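Local coordinates for protein glutathione S-transferase (Bombyx mori, PDB 4E8E) that probably conjugates glutathione to electrophilic compounds, working as a homodimeric transferase with a thioredoxin-like N-terminal domain, at residues 55-60 against 67-72. Sequence-based numbering, arbitrary orientation.
Sequences QHTIPT and ILWESR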
loop_
_atom_site.group_PDB
_atom_site.type_symbol
_atom_site.label_atom_id
_atom_site.label_comp_id
_atom_site.label_asym_id
_atom_site.label_seq_id
_atom_site.Cartn_x
_atom_site.Cartn_y
_atom_site.Cartn_z
ATOM N N GLN A 55 -3.963 9.738 13.053
ATOM C CA GLN A 55 -3.041 10.153 11.992
ATOM C C GLN A 55 -3.400 11.520 11.401
ATOM O O GLN A 55 -2.616 12.094 10.638
ATOM C CB GLN A 55 -2.972 9.098 10.883
ATOM C CG GLN A 55 -2.005 7.961 11.161
ATOM C CD GLN A 55 -1.819 7.048 9.965
ATOM O OE1 GLN A 55 -2.653 6.188 9.688
ATOM N NE2 GLN A 55 -0.710 7.224 9.254
ATOM N N HIS A 56 -4.576 12.030 11.773
ATOM C CA HIS A 56 -5.104 13.328 11.314
ATOM C C HIS A 56 -4.900 13.603 9.817
ATOM O O HIS A 56 -4.292 14.603 9.426
ATOM C CB HIS A 56 -4.594 14.488 12.189
ATOM C CG HIS A 56 -3.108 14.509 12.374
ATOM N ND1 HIS A 56 -2.247 15.034 11.434
ATOM C CD2 HIS A 56 -2.330 14.066 13.391
ATOM C CE1 HIS A 56 -1.004 14.915 11.864
ATOM N NE2 HIS A 56 -1.027 14.330 13.048
ATOM N N THR A 57 -5.425 12.701 8.992
ATOM C CA THR A 57 -5.313 12.813 7.539
ATOM C C THR A 57 -6.682 12.781 6.858
ATOM O O THR A 57 -7.692 12.441 7.482
ATOM C CB THR A 57 -4.435 11.686 6.942
ATOM O OG1 THR A 57 -4.864 10.419 7.456
ATOM C CG2 THR A 57 -2.963 11.902 7.278
ATOM N N ILE A 58 -6.700 13.152 5.581
ATOM C CA ILE A 58 -7.891 13.018 4.743
ATOM C C ILE A 58 -7.595 12.096 3.552
ATOM O O ILE A 58 -6.474 12.098 3.036
ATOM C CB ILE A 58 -8.441 14.390 4.265
ATOM C CG1 ILE A 58 -7.334 15.240 3.626
ATOM C CG2 ILE A 58 -9.118 15.121 5.424
ATOM C CD1 ILE A 58 -7.835 16.428 2.839
ATOM N N PRO A 59 -8.595 11.300 3.118
ATOM C CA PRO A 59 -9.962 11.257 3.639
ATOM C C PRO A 59 -10.125 10.386 4.885
ATOM O O PRO A 59 -9.268 9.548 5.185
ATOM C CB PRO A 59 -10.748 10.648 2.480
ATOM C CG PRO A 59 -9.773 9.749 1.802
ATOM C CD PRO A 59 -8.402 10.342 2.011
ATOM N N THR A 60 -11.220 10.609 5.606
ATOM C CA THR A 60 -11.645 9.708 6.664
ATOM C C THR A 60 -13.062 9.242 6.348
ATOM O O THR A 60 -13.976 10.057 6.197
ATOM C CB THR A 60 -11.586 10.366 8.062
ATOM O OG1 THR A 60 -10.308 10.983 8.252
ATOM C CG2 THR A 60 -11.798 9.326 9.155
ATOM N N ILE A 67 -14.939 3.402 11.399
ATOM C CA ILE A 67 -13.994 4.430 10.974
ATOM C C ILE A 67 -12.844 3.819 10.184
ATOM O O ILE A 67 -12.252 2.818 10.598
ATOM C CB ILE A 67 -13.446 5.241 12.180
ATOM C CG1 ILE A 67 -14.594 5.817 13.032
ATOM C CG2 ILE A 67 -12.481 6.332 11.714
ATOM C CD1 ILE A 67 -15.612 6.676 12.276
ATOM N N LEU A 68 -12.534 4.438 9.048
ATOM C CA LEU A 68 -11.517 3.928 8.141
ATOM C C LEU A 68 -10.853 5.065 7.364
ATOM O O LEU A 68 -11.531 5.921 6.795
ATOM C CB LEU A 68 -12.152 2.927 7.171
ATOM C CG LEU A 68 -11.313 1.882 6.436
ATOM C CD1 LEU A 68 -10.902 0.745 7.368
ATOM C CD2 LEU A 68 -12.121 1.342 5.273
ATOM N N TRP A 69 -9.524 5.080 7.371
ATOM C CA TRP A 69 -8.762 5.951 6.481
ATOM C C TRP A 69 -7.830 5.102 5.610
ATOM O O TRP A 69 -7.936 3.872 5.618
ATOM C CB TRP A 69 -8.036 7.072 7.244
ATOM C CG TRP A 69 -7.144 6.629 8.371
ATOM C CD1 TRP A 69 -5.786 6.501 8.334
ATOM C CD2 TRP A 69 -7.543 6.284 9.707
ATOM N NE1 TRP A 69 -5.315 6.089 9.555
ATOM C CE2 TRP A 69 -6.369 5.945 10.416
ATOM C CE3 TRP A 69 -8.776 6.221 10.369
ATOM C CZ2 TRP A 69 -6.390 5.551 11.759
ATOM C CZ3 TRP A 69 -8.798 5.825 11.706
ATOM C CH2 TRP A 69 -7.610 5.496 12.385
ATOM N N GLU A 70 -6.931 5.746 4.867
ATOM C CA GLU A 70 -6.184 5.091 3.782
ATOM C C GLU A 70 -7.139 4.825 2.617
ATOM O O GLU A 70 -7.917 3.864 2.638
ATOM C CB GLU A 70 -5.497 3.789 4.233
ATOM C CG GLU A 70 -4.427 3.950 5.313
ATOM C CD GLU A 70 -3.134 4.575 4.803
ATOM O OE1 GLU A 70 -2.893 4.569 3.574
ATOM O OE2 GLU A 70 -2.351 5.070 5.643
ATOM N N SER A 71 -7.063 5.693 1.610
ATOM C CA SER A 71 -8.002 5.722 0.484
ATOM C C SER A 71 -8.240 4.375 -0.198
ATOM O O SER A 71 -9.378 4.035 -0.523
ATOM C CB SER A 71 -7.532 6.743 -0.553
ATOM O OG SER A 71 -6.223 6.436 -1.004
ATOM N N ARG A 72 -7.169 3.616 -0.412
ATOM C CA ARG A 72 -7.249 2.337 -1.118
ATOM C C ARG A 72 -7.953 1.252 -0.310
ATOM O O ARG A 72 -8.602 0.373 -0.878
ATOM C CB ARG A 72 -5.857 1.879 -1.558
ATOM C CG ARG A 72 -5.276 2.744 -2.670
ATOM C CD ARG A 72 -3.757 2.721 -2.685
ATOM N NE ARG A 72 -3.219 3.846 -3.445
ATOM C CZ ARG A 72 -2.929 5.038 -2.928
ATOM N NH1 ARG A 72 -3.117 5.275 -1.634
ATOM N NH2 ARG A 72 -2.446 5.996 -3.707
#
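Trp69 lays its indole against the loop 55-60 and meets Gln55 at the ring edge. This is the thioredoxin-like domain of a glutathione S-transferase, at the loop that carries cis-Pro59 and leads into strand 60-63. Trp69 NE1 donates a hydrogen bond to Gln55 OE1 at 2.7 Å, with an N-H...O angle of 155°. The acceptor lies near the indole plane, but the amide is turned 66° from the ring. The amide meets the indole at its NE1 edge and does not stack on it; this bond probably limits rotation of the ring. Trp69 CG sits between its own backbone N and carbonyl carbon (chi1 54°), which turns the NE1 edge of the ring toward Gln55. Trp69 CB comes within 3.4 Å of Pro59 O. Thr57 OG1 stands obliquely to the ring, 4.1 Å from Trp69 CD1. Gln101 OE1 of the second subunit accepts a hydrogen bond from Trp69 N, and Phe146 of that subunit packs on the Trp69 side chain. The same two segments hold glutathione-binding residues: His56 and Ile58 on the loop, Ser71 and Arg72 at the start of helix 71-82. Pro59 CG approaches Ser71 CB at 4.4 Å, and Pro17 of helix 16-27 touches both residues. Thr60 OG1 is hydrogen-bonded to Tyr49 OH. The methyl of Thr60 turns to strand 66-69, where Thr60 CG2 meets Ile67 CG2 at 4.0 Å.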